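Lipoprotein, putative (Bacillus anthracis, PDB 4O4A) is of unknown function but, as a putative lipoprotein, is probably anchored to the cell membrane and may bind lipid. Local coordinates at residues B[37-42]-B[125-130]; B[30-35]-B[85-90]; B[47-52]-B[164-169]; B[42-47]-B[69-74]; B[104-109]-B[120-125]. All coordinates share one frame; numbering follows the deposited sequence.

Contact 1 (B[37-42]-B[125-130])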
# COMPACT_ATOMS: atom_id res chain seq x y z
N GLU B 37 24.20 11.75 0.28
CA GLU B 37 23.36 10.57 0.35
C GLU B 37 21.87 10.87 0.38
O GLU B 37 21.05 9.97 0.18
CB GLU B 37 23.77 9.67 1.55
CG GLU B 37 23.82 10.34 2.93
CD GLU B 37 25.08 11.17 3.19
OE1 GLU B 37 24.95 12.34 3.63
OE2 GLU B 37 26.20 10.67 2.96
N TYR B 38 21.50 12.14 0.58
CA TYR B 38 20.08 12.50 0.66
C TYR B 38 19.38 12.61 -0.67
O TYR B 38 19.95 13.04 -1.68
CB TYR B 38 19.90 13.81 1.40
CG TYR B 38 18.44 14.12 1.68
CD1 TYR B 38 17.79 13.54 2.78
CD2 TYR B 38 17.71 14.96 0.85
CE1 TYR B 38 16.46 13.81 3.04
CE2 TYR B 38 16.38 15.23 1.11
CZ TYR B 38 15.77 14.65 2.21
OH TYR B 38 14.47 14.91 2.48
N GLU B 39 18.11 12.21 -0.66
CA GLU B 39 17.28 12.28 -1.83
C GLU B 39 15.89 12.59 -1.33
O GLU B 39 15.44 12.02 -0.35
CB GLU B 39 17.31 10.97 -2.61
CG GLU B 39 16.66 11.03 -3.99
CD GLU B 39 16.97 9.81 -4.86
OE1 GLU B 39 17.35 8.75 -4.30
OE2 GLU B 39 16.85 9.91 -6.11
N GLY B 40 15.21 13.53 -1.99
CA GLY B 40 13.86 13.84 -1.61
C GLY B 40 13.56 15.29 -1.36
O GLY B 40 14.22 16.17 -1.89
N ASP B 41 12.57 15.51 -0.53
CA ASP B 41 12.08 16.83 -0.20
C ASP B 41 13.04 17.60 0.66
O ASP B 41 13.68 17.04 1.53
CB ASP B 41 10.76 16.70 0.53
CG ASP B 41 9.73 15.98 -0.30
OD1 ASP B 41 9.49 16.41 -1.45
OD2 ASP B 41 9.15 14.99 0.19
N LEU B 42 13.13 18.91 0.41
CA LEU B 42 14.00 19.80 1.16
C LEU B 42 13.18 20.98 1.66
O LEU B 42 12.32 21.52 0.95
CB LEU B 42 15.12 20.32 0.28
CG LEU B 42 16.11 19.29 -0.23
CD1 LEU B 42 17.02 19.90 -1.27
CD2 LEU B 42 16.92 18.71 0.91
N GLU B 125 13.18 20.10 -3.82
CA GLU B 125 13.28 18.68 -3.91
C GLU B 125 14.52 18.37 -4.71
O GLU B 125 14.82 19.05 -5.70
CB GLU B 125 12.03 18.15 -4.60
CG GLU B 125 11.94 16.65 -4.66
CD GLU B 125 10.68 16.17 -5.35
OE1 GLU B 125 9.73 16.96 -5.52
OE2 GLU B 125 10.65 14.98 -5.73
N VAL B 126 15.23 17.34 -4.30
CA VAL B 126 16.45 16.96 -4.99
C VAL B 126 16.37 15.51 -5.38
O VAL B 126 15.68 14.70 -4.73
CB VAL B 126 17.69 17.17 -4.09
CG1 VAL B 126 17.61 16.30 -2.83
CG2 VAL B 126 18.97 16.88 -4.84
N THR B 127 17.11 15.17 -6.44
CA THR B 127 17.22 13.79 -6.90
C THR B 127 18.65 13.51 -7.33
O THR B 127 19.42 14.43 -7.67
CB THR B 127 16.29 13.50 -8.10
OG1 THR B 127 16.38 12.14 -8.48
CG2 THR B 127 16.66 14.36 -9.29
N ARG B 128 19.01 12.23 -7.26
CA ARG B 128 20.32 11.75 -7.73
C ARG B 128 20.03 10.81 -8.90
O ARG B 128 20.76 10.76 -9.88
CB ARG B 128 21.00 10.99 -6.64
CG ARG B 128 21.10 11.76 -5.33
CD ARG B 128 21.28 10.85 -4.12
NE ARG B 128 22.22 9.75 -4.34
CZ ARG B 128 22.22 8.65 -3.59
NH1 ARG B 128 21.31 8.50 -2.64
NH2 ARG B 128 23.09 7.68 -3.82
N THR B 129 18.93 10.08 -8.74
CA THR B 129 18.40 9.12 -9.67
C THR B 129 17.91 9.63 -11.00
O THR B 129 18.22 9.06 -12.03
CB THR B 129 17.16 8.48 -8.99
OG1 THR B 129 17.59 7.69 -7.86
CG2 THR B 129 16.34 7.61 -9.96
N ALA B 130 17.13 10.70 -10.97
CA ALA B 130 16.41 11.17 -12.16
C ALA B 130 16.57 12.62 -12.61
O ALA B 130 15.58 13.22 -13.04
CB ALA B 130 14.94 10.90 -11.91

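Contact 2 (B[30-35]-B[85-90])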
# COMPACT_ATOMS: atom_id res chain seq x y z
N THR B 30 22.25 32.43 -3.60
CA THR B 30 22.18 31.41 -2.57
C THR B 30 22.85 30.11 -3.01
O THR B 30 22.69 29.68 -4.14
CB THR B 30 20.74 31.12 -2.15
OG1 THR B 30 20.14 32.33 -1.70
CG2 THR B 30 20.70 30.09 -1.01
N ILE B 31 23.59 29.51 -2.09
CA ILE B 31 24.26 28.25 -2.30
C ILE B 31 23.59 27.24 -1.40
O ILE B 31 23.45 27.48 -0.20
CB ILE B 31 25.74 28.34 -1.90
CG1 ILE B 31 26.51 29.16 -2.92
CG2 ILE B 31 26.35 26.95 -1.83
CD1 ILE B 31 27.96 29.39 -2.56
N TYR B 32 23.16 26.12 -1.98
CA TYR B 32 22.52 25.08 -1.21
C TYR B 32 23.45 23.89 -1.11
O TYR B 32 23.90 23.38 -2.12
CB TYR B 32 21.21 24.65 -1.87
CG TYR B 32 20.17 25.74 -1.92
CD1 TYR B 32 19.27 25.91 -0.88
CD2 TYR B 32 20.10 26.61 -3.00
CE1 TYR B 32 18.31 26.92 -0.94
CE2 TYR B 32 19.16 27.62 -3.06
CZ TYR B 32 18.27 27.77 -2.03
OH TYR B 32 17.33 28.77 -2.09
N LEU B 33 23.73 23.46 0.11
CA LEU B 33 24.58 22.30 0.34
C LEU B 33 23.73 21.15 0.82
O LEU B 33 23.13 21.22 1.90
CB LEU B 33 25.63 22.63 1.38
CG LEU B 33 26.46 23.87 1.06
CD1 LEU B 33 27.48 24.12 2.15
CD2 LEU B 33 27.16 23.72 -0.28
N ILE B 34 23.65 20.11 0.01
CA ILE B 34 22.86 18.94 0.33
C ILE B 34 23.77 17.75 0.69
O ILE B 34 24.75 17.48 0.00
CB ILE B 34 22.00 18.48 -0.88
CG1 ILE B 34 20.96 19.53 -1.28
CG2 ILE B 34 21.25 17.21 -0.54
CD1 ILE B 34 21.49 20.66 -2.10
N PRO B 35 23.44 17.02 1.75
CA PRO B 35 24.24 15.82 2.01
C PRO B 35 24.15 14.88 0.81
O PRO B 35 23.06 14.61 0.32
CB PRO B 35 23.56 15.22 3.24
CG PRO B 35 23.03 16.40 3.96
CD PRO B 35 22.56 17.34 2.88
N ASP B 85 21.23 30.77 -8.21
CA ASP B 85 21.62 29.88 -7.13
C ASP B 85 22.51 28.73 -7.61
O ASP B 85 22.45 28.34 -8.76
CB ASP B 85 20.38 29.30 -6.46
CG ASP B 85 19.45 30.37 -5.91
OD1 ASP B 85 19.92 31.47 -5.51
OD2 ASP B 85 18.23 30.09 -5.84
N LEU B 86 23.34 28.21 -6.71
CA LEU B 86 24.22 27.08 -6.98
C LEU B 86 23.88 25.96 -6.02
O LEU B 86 23.50 26.20 -4.87
CB LEU B 86 25.67 27.49 -6.81
CG LEU B 86 26.15 28.58 -7.78
CD1 LEU B 86 27.56 29.02 -7.43
CD2 LEU B 86 26.08 28.09 -9.22
N TYR B 87 23.98 24.72 -6.49
CA TYR B 87 23.64 23.57 -5.68
C TYR B 87 24.80 22.59 -5.64
O TYR B 87 25.49 22.37 -6.63
CB TYR B 87 22.39 22.89 -6.24
CG TYR B 87 21.23 23.84 -6.50
CD1 TYR B 87 20.27 24.09 -5.53
CD2 TYR B 87 21.10 24.47 -7.72
CE1 TYR B 87 19.21 24.96 -5.76
CE2 TYR B 87 20.04 25.34 -7.96
CZ TYR B 87 19.09 25.58 -6.98
OH TYR B 87 18.04 26.46 -7.20
N TYR B 88 25.05 22.03 -4.46
CA TYR B 88 26.12 21.07 -4.31
C TYR B 88 25.72 19.99 -3.36
O TYR B 88 24.86 20.20 -2.50
CB TYR B 88 27.34 21.73 -3.70
CG TYR B 88 27.93 22.89 -4.45
CD1 TYR B 88 27.48 24.16 -4.23
CD2 TYR B 88 29.00 22.72 -5.30
CE1 TYR B 88 28.06 25.23 -4.87
CE2 TYR B 88 29.58 23.79 -5.95
CZ TYR B 88 29.10 25.03 -5.73
OH TYR B 88 29.67 26.09 -6.38
N THR B 89 26.35 18.83 -3.51
CA THR B 89 26.20 17.77 -2.53
C THR B 89 27.50 17.81 -1.73
O THR B 89 28.53 18.26 -2.25
CB THR B 89 26.07 16.38 -3.14
OG1 THR B 89 27.13 16.17 -4.08
CG2 THR B 89 24.76 16.22 -3.83
N VAL B 90 27.48 17.34 -0.49
CA VAL B 90 28.69 17.35 0.31
C VAL B 90 28.91 16.03 1.04
O VAL B 90 27.98 15.47 1.61
CB VAL B 90 28.67 18.46 1.36
CG1 VAL B 90 30.02 18.54 2.06
CG2 VAL B 90 28.32 19.82 0.77
O HOH W 1 17.60 30.88 -3.40

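Contact 3 (B[47-52]-B[164-169])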
# COMPACT_ATOMS: atom_id res chain seq x y z
N ASN B 47 13.69 33.09 9.56
CA ASN B 47 13.23 33.89 10.67
C ASN B 47 12.96 33.07 11.93
O ASN B 47 12.06 33.38 12.69
CB ASN B 47 11.98 34.66 10.26
CG ASN B 47 11.68 35.79 11.20
OD1 ASN B 47 12.58 36.45 11.71
ND2 ASN B 47 10.40 36.04 11.42
N VAL B 48 13.77 32.04 12.15
CA VAL B 48 13.65 31.22 13.35
C VAL B 48 14.63 31.76 14.38
O VAL B 48 15.84 31.63 14.22
CB VAL B 48 13.99 29.76 13.04
CG1 VAL B 48 13.88 28.91 14.30
CG2 VAL B 48 13.07 29.23 11.96
N PRO B 49 14.11 32.37 15.45
CA PRO B 49 15.01 32.94 16.45
C PRO B 49 15.80 31.88 17.20
O PRO B 49 15.25 30.82 17.53
CB PRO B 49 14.06 33.68 17.40
CG PRO B 49 12.77 32.94 17.28
CD PRO B 49 12.70 32.42 15.87
N GLY B 50 17.07 32.16 17.47
CA GLY B 50 17.94 31.22 18.16
C GLY B 50 18.73 30.40 17.17
O GLY B 50 19.80 29.89 17.48
N ALA B 51 18.20 30.27 15.95
CA ALA B 51 18.88 29.52 14.91
C ALA B 51 20.07 30.32 14.39
O ALA B 51 20.16 31.53 14.58
CB ALA B 51 17.94 29.20 13.78
N GLU B 52 20.97 29.63 13.72
CA GLU B 52 22.13 30.28 13.17
C GLU B 52 21.74 31.08 11.95
O GLU B 52 20.76 30.78 11.28
CB GLU B 52 23.21 29.25 12.85
CG GLU B 52 23.70 28.48 14.07
CD GLU B 52 24.29 29.38 15.17
OE1 GLU B 52 25.10 30.28 14.84
OE2 GLU B 52 23.97 29.15 16.37
N ARG B 164 11.95 22.90 20.18
CA ARG B 164 13.36 23.19 20.46
C ARG B 164 13.68 24.68 20.60
O ARG B 164 14.34 25.09 21.55
CB ARG B 164 14.26 22.60 19.35
CG ARG B 164 15.75 22.54 19.70
CD ARG B 164 16.47 23.88 19.71
NE ARG B 164 17.85 23.77 20.16
CZ ARG B 164 18.88 23.39 19.40
NH1 ARG B 164 18.70 23.04 18.12
NH2 ARG B 164 20.10 23.34 19.92
N TYR B 165 13.19 25.50 19.68
CA TYR B 165 13.57 26.91 19.70
C TYR B 165 12.65 27.80 20.52
O TYR B 165 13.01 28.94 20.80
CB TYR B 165 13.77 27.44 18.26
CG TYR B 165 14.93 26.79 17.53
CD1 TYR B 165 14.72 25.77 16.59
CD2 TYR B 165 16.24 27.18 17.78
CE1 TYR B 165 15.78 25.18 15.92
CE2 TYR B 165 17.30 26.59 17.12
CZ TYR B 165 17.07 25.60 16.20
OH TYR B 165 18.14 25.02 15.56
N MSE B 166 11.50 27.30 20.98
CA MSE B 166 10.64 28.20 21.78
C MSE B 166 9.57 27.71 22.71
O MSE B 166 8.78 28.53 23.12
CB MSE B 166 10.04 29.24 20.78
CG MSE B 166 9.51 28.79 19.39
SE MSE B 166 10.17 30.04 18.00
CE MSE B 166 9.11 31.60 18.58
N ASN B 167 9.61 26.46 23.19
CA ASN B 167 8.53 25.92 24.04
C ASN B 167 8.22 26.92 25.18
O ASN B 167 7.07 27.36 25.36
CB ASN B 167 8.90 24.49 24.57
CG ASN B 167 7.68 23.63 24.97
OD1 ASN B 167 7.62 22.41 24.68
ND2 ASN B 167 6.73 24.25 25.65
N LYS B 168 9.26 27.31 25.92
CA LYS B 168 9.15 28.28 27.04
C LYS B 168 10.29 29.26 26.87
O LYS B 168 11.25 29.27 27.63
CB LYS B 168 9.21 27.57 28.40
CG LYS B 168 8.00 26.70 28.74
CD LYS B 168 6.69 27.50 28.79
CE LYS B 168 6.75 28.66 29.79
NZ LYS B 168 5.46 29.40 29.91
N VAL B 169 10.15 30.10 25.87
CA VAL B 169 11.20 31.03 25.47
C VAL B 169 10.54 32.14 24.61
O VAL B 169 9.47 31.94 24.07
CB VAL B 169 12.31 30.20 24.73
CG1 VAL B 169 12.85 30.93 23.55
CG2 VAL B 169 13.46 29.74 25.65

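Contact 4 (B[42-47]-B[69-74])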
# COMPACT_ATOMS: atom_id res chain seq x y z
N LEU B 42 13.13 18.91 0.41
CA LEU B 42 14.00 19.80 1.16
C LEU B 42 13.18 20.98 1.66
O LEU B 42 12.32 21.52 0.95
CB LEU B 42 15.12 20.32 0.28
CG LEU B 42 16.11 19.29 -0.23
CD1 LEU B 42 17.02 19.90 -1.27
CD2 LEU B 42 16.92 18.71 0.91
N ILE B 43 13.47 21.39 2.88
CA ILE B 43 12.78 22.51 3.46
C ILE B 43 13.74 23.46 4.15
O ILE B 43 14.63 23.04 4.88
CB ILE B 43 11.72 22.05 4.47
CG1 ILE B 43 10.73 21.09 3.82
CG2 ILE B 43 11.00 23.25 5.05
CD1 ILE B 43 9.64 20.57 4.73
N VAL B 44 13.56 24.74 3.88
CA VAL B 44 14.34 25.79 4.51
C VAL B 44 13.35 26.67 5.22
O VAL B 44 12.35 27.09 4.62
CB VAL B 44 15.09 26.65 3.49
CG1 VAL B 44 15.92 27.69 4.22
CG2 VAL B 44 15.98 25.80 2.62
N VAL B 45 13.58 26.93 6.49
CA VAL B 45 12.67 27.79 7.24
C VAL B 45 13.46 28.97 7.76
O VAL B 45 14.50 28.80 8.39
CB VAL B 45 12.01 27.07 8.41
CG1 VAL B 45 11.04 28.01 9.13
CG2 VAL B 45 11.28 25.84 7.92
N TYR B 46 12.95 30.16 7.49
CA TYR B 46 13.63 31.39 7.87
C TYR B 46 12.99 32.06 9.08
O TYR B 46 11.93 31.66 9.57
CB TYR B 46 13.59 32.37 6.70
CG TYR B 46 14.39 31.93 5.48
CD1 TYR B 46 13.85 31.03 4.58
CD2 TYR B 46 15.66 32.44 5.24
CE1 TYR B 46 14.58 30.63 3.47
CE2 TYR B 46 16.38 32.05 4.14
CZ TYR B 46 15.84 31.14 3.25
OH TYR B 46 16.55 30.77 2.14
N ASN B 47 13.69 33.09 9.56
CA ASN B 47 13.23 33.89 10.67
C ASN B 47 12.96 33.07 11.93
O ASN B 47 12.06 33.38 12.69
CB ASN B 47 11.98 34.66 10.26
CG ASN B 47 11.68 35.79 11.20
OD1 ASN B 47 12.58 36.45 11.71
ND2 ASN B 47 10.40 36.04 11.42
N GLY B 69 17.36 16.64 5.43
CA GLY B 69 16.94 17.56 4.36
C GLY B 69 16.23 18.80 4.85
O GLY B 69 15.45 19.42 4.13
N THR B 70 16.53 19.19 6.07
CA THR B 70 15.94 20.34 6.72
C THR B 70 16.99 21.39 7.01
O THR B 70 18.12 21.06 7.32
CB THR B 70 15.42 19.86 8.06
OG1 THR B 70 14.36 18.93 7.84
CG2 THR B 70 14.95 20.99 8.91
N ALA B 71 16.60 22.66 6.95
CA ALA B 71 17.51 23.75 7.27
C ALA B 71 16.72 24.83 7.95
O ALA B 71 15.69 25.26 7.46
CB ALA B 71 18.17 24.30 6.03
N VAL B 72 17.21 25.24 9.11
CA VAL B 72 16.55 26.22 9.93
C VAL B 72 17.50 27.38 10.14
O VAL B 72 18.64 27.16 10.47
CB VAL B 72 16.27 25.58 11.29
CG1 VAL B 72 15.71 26.59 12.27
CG2 VAL B 72 15.31 24.41 11.12
N THR B 73 17.04 28.60 9.93
CA THR B 73 17.91 29.76 10.12
C THR B 73 17.19 30.96 10.68
O THR B 73 15.98 31.10 10.53
CB THR B 73 18.58 30.22 8.80
OG1 THR B 73 19.46 31.32 9.05
CG2 THR B 73 17.53 30.63 7.78
N SER B 74 17.97 31.82 11.32
CA SER B 74 17.48 33.06 11.89
C SER B 74 17.55 34.20 10.87
O SER B 74 17.14 35.31 11.16
CB SER B 74 18.26 33.42 13.14
OG SER B 74 19.65 33.46 12.88

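Contact 5 (B[104-109]-B[120-125])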
# COMPACT_ATOMS: atom_id res chain seq x y z
N ILE B 104 17.27 19.54 -9.34
CA ILE B 104 16.57 20.29 -8.35
C ILE B 104 15.21 20.75 -8.84
O ILE B 104 15.07 21.20 -9.97
CB ILE B 104 17.40 21.54 -7.98
CG1 ILE B 104 18.74 21.14 -7.31
CG2 ILE B 104 16.63 22.45 -7.04
CD1 ILE B 104 18.56 20.43 -5.98
N HIS B 105 14.22 20.65 -7.97
CA HIS B 105 12.86 21.15 -8.27
C HIS B 105 12.49 22.12 -7.21
O HIS B 105 12.56 21.80 -6.02
CB HIS B 105 11.84 20.02 -8.34
CG HIS B 105 10.40 20.47 -8.39
ND1 HIS B 105 9.90 21.27 -9.39
CD2 HIS B 105 9.35 20.16 -7.60
CE1 HIS B 105 8.61 21.48 -9.19
NE2 HIS B 105 8.25 20.81 -8.11
N PHE B 106 12.15 23.34 -7.62
CA PHE B 106 11.75 24.35 -6.69
C PHE B 106 10.24 24.24 -6.60
O PHE B 106 9.53 24.56 -7.54
CB PHE B 106 12.19 25.73 -7.17
CG PHE B 106 12.27 26.70 -6.08
CD1 PHE B 106 13.47 26.87 -5.39
CD2 PHE B 106 11.15 27.39 -5.68
CE1 PHE B 106 13.54 27.75 -4.33
CE2 PHE B 106 11.21 28.27 -4.63
CZ PHE B 106 12.41 28.46 -3.95
N SER B 107 9.75 23.77 -5.46
CA SER B 107 8.33 23.48 -5.28
C SER B 107 7.48 24.66 -4.90
O SER B 107 6.54 24.99 -5.62
CB SER B 107 8.14 22.39 -4.23
OG SER B 107 6.75 22.20 -4.00
N SER B 108 7.76 25.29 -3.77
CA SER B 108 6.93 26.42 -3.34
C SER B 108 7.55 27.23 -2.22
O SER B 108 8.50 26.81 -1.57
CB SER B 108 5.57 25.93 -2.83
OG SER B 108 5.75 25.17 -1.65
N THR B 109 6.99 28.41 -2.02
CA THR B 109 7.43 29.30 -0.97
C THR B 109 6.21 29.87 -0.32
O THR B 109 5.12 29.85 -0.87
CB THR B 109 8.28 30.47 -1.50
OG1 THR B 109 7.53 31.20 -2.48
CG2 THR B 109 9.53 29.96 -2.14
N PRO B 120 8.95 32.53 7.06
CA PRO B 120 8.94 32.26 5.63
C PRO B 120 9.60 30.92 5.40
O PRO B 120 10.51 30.54 6.14
CB PRO B 120 9.80 33.39 5.03
CG PRO B 120 10.08 34.35 6.13
CD PRO B 120 9.88 33.61 7.43
N PHE B 121 9.18 30.20 4.36
CA PHE B 121 9.80 28.91 4.06
C PHE B 121 9.90 28.64 2.58
O PHE B 121 9.27 29.31 1.75
CB PHE B 121 8.98 27.79 4.68
CG PHE B 121 7.57 27.72 4.16
CD1 PHE B 121 7.29 27.09 2.98
CD2 PHE B 121 6.53 28.29 4.88
CE1 PHE B 121 6.00 27.03 2.50
CE2 PHE B 121 5.23 28.23 4.41
CZ PHE B 121 4.97 27.60 3.21
N ALA B 122 10.70 27.63 2.25
CA ALA B 122 10.89 27.22 0.89
C ALA B 122 10.89 25.71 0.80
O ALA B 122 11.49 25.02 1.63
CB ALA B 122 12.20 27.78 0.35
N ASN B 123 10.22 25.21 -0.23
CA ASN B 123 10.15 23.79 -0.50
C ASN B 123 10.88 23.47 -1.77
O ASN B 123 10.56 24.01 -2.83
CB ASN B 123 8.71 23.35 -0.63
CG ASN B 123 8.02 23.21 0.69
OD1 ASN B 123 8.43 22.39 1.50
ND2 ASN B 123 6.95 23.97 0.90
N LEU B 124 11.88 22.62 -1.66
CA LEU B 124 12.63 22.17 -2.81
C LEU B 124 12.69 20.68 -2.75
O LEU B 124 12.34 20.07 -1.76
CB LEU B 124 14.05 22.69 -2.81
CG LEU B 124 14.27 24.19 -2.91
CD1 LEU B 124 14.30 24.74 -1.50
CD2 LEU B 124 15.59 24.50 -3.59
N GLU B 125 13.18 20.10 -3.82
CA GLU B 125 13.28 18.68 -3.91
C GLU B 125 14.52 18.37 -4.71
O GLU B 125 14.82 19.05 -5.70
CB GLU B 125 12.03 18.15 -4.60
CG GLU B 125 11.94 16.65 -4.66
CD GLU B 125 10.68 16.17 -5.35
OE1 GLU B 125 9.73 16.96 -5.52
OE2 GLU B 125 10.65 14.98 -5.73

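Contact 1 (B[37-42]-B[125-130])
Glu39 reaches across to Thr129 almost at right angles to it, its chain extended and its CG on the far side of CB from the backbone N (chi1 -169°). The hydroxyl OG1 of Thr129 donates to Glu39 OE2 at 2.9 Å, using the syn lone pair of that oxygen. Weak bonds from the N atoms of Arg128 and Thr129 and from Thr127 OG1 gather round the same atom, so the 127-129 turn closes on one carboxylate oxygen. Arg128 NH1 stays 4.3 Å from Glu39 OE1, which lies well out of the guanidinium plane. A sulfate, probably from the crystallisation liquor, binds Arg128 NH2. Val126 CG1 sits at the edge of the Tyr38 ring, 3.9 Å from CD2, and also touches Leu42 CD1. Asp41 and Glu125 run side by side in the same direction with their carboxylate planes 64° apart; Arg140 bridges to both and probably offsets their charges. Gly40 N donates to Val126 O at 3.0 Å, and Val126 N returns a bond to Gly40 O. This antiparallel pairing joins strand 40-45 to strand 117-126, with strand 104-114 beyond the latter, helix 149-166 against Tyr38 and Asp41, and helix 133-138 against Glu125 and Thr127.

Contact 2 (B[30-35]-B[85-90])
Tyr32 and Tyr87 lie next to each other on neighbouring strands, in the parallel pair that forms the middle of a five-stranded mixed sheet. The strands are in register from Ile31 with Leu86 to Pro35 with Val90. Tyr32 begins this contact at CB, which lies 3.8 Å from Tyr87 CD1. Its CG is anti to the carbonyl carbon (chi1 -64°), a setting Tyr87 shares, and the two rings therefore point the same way. Further out, CD2 of Tyr32 meets CE1 of Tyr87, and CE2 of Tyr32 is 3.8 Å from both Tyr87 CE1 and Asp85 OD2. The ring planes are only 12° apart, yet they are slid so far, with centroids separated by 5.3 Å, that they barely overlap. Thr30 CG2 rests over one face of the Tyr32 ring, toward its rim, while Asp85 CB meets the edge. At the tip, the hydroxyl OH is hydrogen-bonded to a water that in turn donates to Asp85 OD2. The other carboxylate oxygen, OD1, is bonded to Thr28 OG1.

On the face carrying Ile31, Leu33 and Tyr88, the Tyr88 ring packs against the two aliphatic side chains and also touches Arg96 and Lys98 of strand 96-98. On the other face, with Tyr32 and Ile34, Phe65 packs against both. Tyr32 and Ile34 each use backbone N and O to bond to strand 86-90, and in the straightest rung Ile34 N donates to Tyr88 O at 2.8 Å with an angle of 173° at the hydrogen.

Contact 3 (B[47-52]-B[164-169])
Val48 presses a methyl onto the ring of Tyr165: CG1 stands 4.3 Å from the ring centroid, 26° off the normal, a CH-pi contact over the face. The valine crosses the tyrosine at about a right angle, and it is CG1, the branch opposite the backbone N (chi1 179°), that does the touching. The other face of the ring is covered by Arg164 CD, lying 3.7 Å above the plane and over its centre, so the aromatic ring is held between a valine methyl and an arginine methylene. Around the ring, Pro49 O approaches CB of Tyr165 at 3.8 Å, and Ala51 N comes to 4.0 Å from CE2. Beside this, Pro49 CG meets the selenium atom SE of Met166, a selenomethionine, also at 4.0 Å; its chain bends at both chi2 and chi3 to lie across the proline.

What presents these residues is a type II beta turn from Val48 to Ala51, closed by the bond from Ala51 N to Val48 O. Gly50 takes its third position, with positive phi as that turn needs. Behind the turn, the residues after strand 70-72 hold the backbone of Ala51 and Glu52, while Asn47 is tied by its O to Trp117 NE1 and by its ND2 to Glu118 O. Val72 and Phe119 add apolar cover from the sheet.

The end of helix 149-166 thus meets the loop through apolar and CH-pi contacts, without a direct hydrogen bond or salt bridge between the two segments, so shape and burial of carbon surface hold this surface contact together.

Contact 4 (B[42-47]-B[69-74])
Gly69 meets Leu42 at the start of the pairing: its CA lies 3.6 Å from Leu42 CD2. Its O accepts from Ile43 N at 3.1 Å and also receives a CA-H contact from Leu42. Thr70 stands opposite Ile43, their side chains on the same face of the sheet, where Leu157 of helix 149-166 packs on both. Ala71 spans Val44: its N donates to Ile43 O, and its O accepts from Val45 N at 2.9 Å. One residue bonding to the two that flank its partner is the parallel pattern. Strand 70-72 is the outermost strand, within the chain, of a four-stranded mixed sheet and runs at 6° to strand 40-45, from which the chain returns by way of two strands of the other sheet. Ala71 CB approaches Val44 CG2 at 4.3 Å on the face that touches Val63 of that other sheet. Val72 pairs with Val45 on the helix-facing side. Thr73 N then donates to Val45 O at 3.0 Å. The methyl CG2 of Thr73, set between N and the carbonyl carbon, stands 3.6 Å from Tyr46 CD2; OG1 is bonded to Glu52 O. Beyond the strand ends Ser74 lies beside Asn47, its OG bonded to Ala51 O.

Contact 5 (B[104-109]-B[120-125])
His105 and Glu125 form the first backbone pair, with His105 N donating to Glu125 O at 2.8 Å and Glu125 N returning a bond to His105 O. Asn123 O receives two donors from the same face of its carbonyl plane: Ser107 N at 2.8 Å and Ser108 N at 3.2 Å; the same oxygen stands over one face of the Phe106 ring. Asn123 N closes the group by donating to Ser108 O. Two serines facing one asparagine make a classic beta bulge, which shifts the register by one residue in the antiparallel hairpin of strands 104-114 and 117-126. Among side chains, Asn123 ND2 donates to Ser108 OG at 3.1 Å, the hydroxyl oxygen lying 17° out of the amide plane. Ser108 can meet it because OG sits between its backbone N and carbonyl carbon (chi1 66°). Glu125 OE1 comes to the edge of the imidazole, 3.8 Å from His105 CD2, with the carboxylate plane turned 78° from the ring; OE2 goes to Arg140. Ser136 O, bonded to ND1, is the stronger polar partner of His105. Apolar packing puts Phe106 CD1 3.7 Å from Leu124 CD2, which Ile104 CG2 also touches, at 4.1 Å.

How the contacts relate
Contacts 1, 4 and 5 are seams of one four-stranded sheet: contact 4 joins its edge strand to 40-45, contact 1 joins 40-45 to 117-126, and contact 5 adds 104-114. Contacts 1 and 4 share Leu42, contacts 1 and 5 share Glu125, and a probable hydrogen bond of 2.6 Å from Leu42 N to Leu124 O ties the seams together. Contact 2 belongs to the second sheet and packs on the first: Ile34 CG1 lies 4.0 Å from Leu42 CD1. Contact 3 shares Asn47 with contact 4 and touches it, Val48 CG1 lying 3.6 Å from Val72 CG1; its centre is about 28 Å from that of contact 1, where Arg128 meets the sulfate.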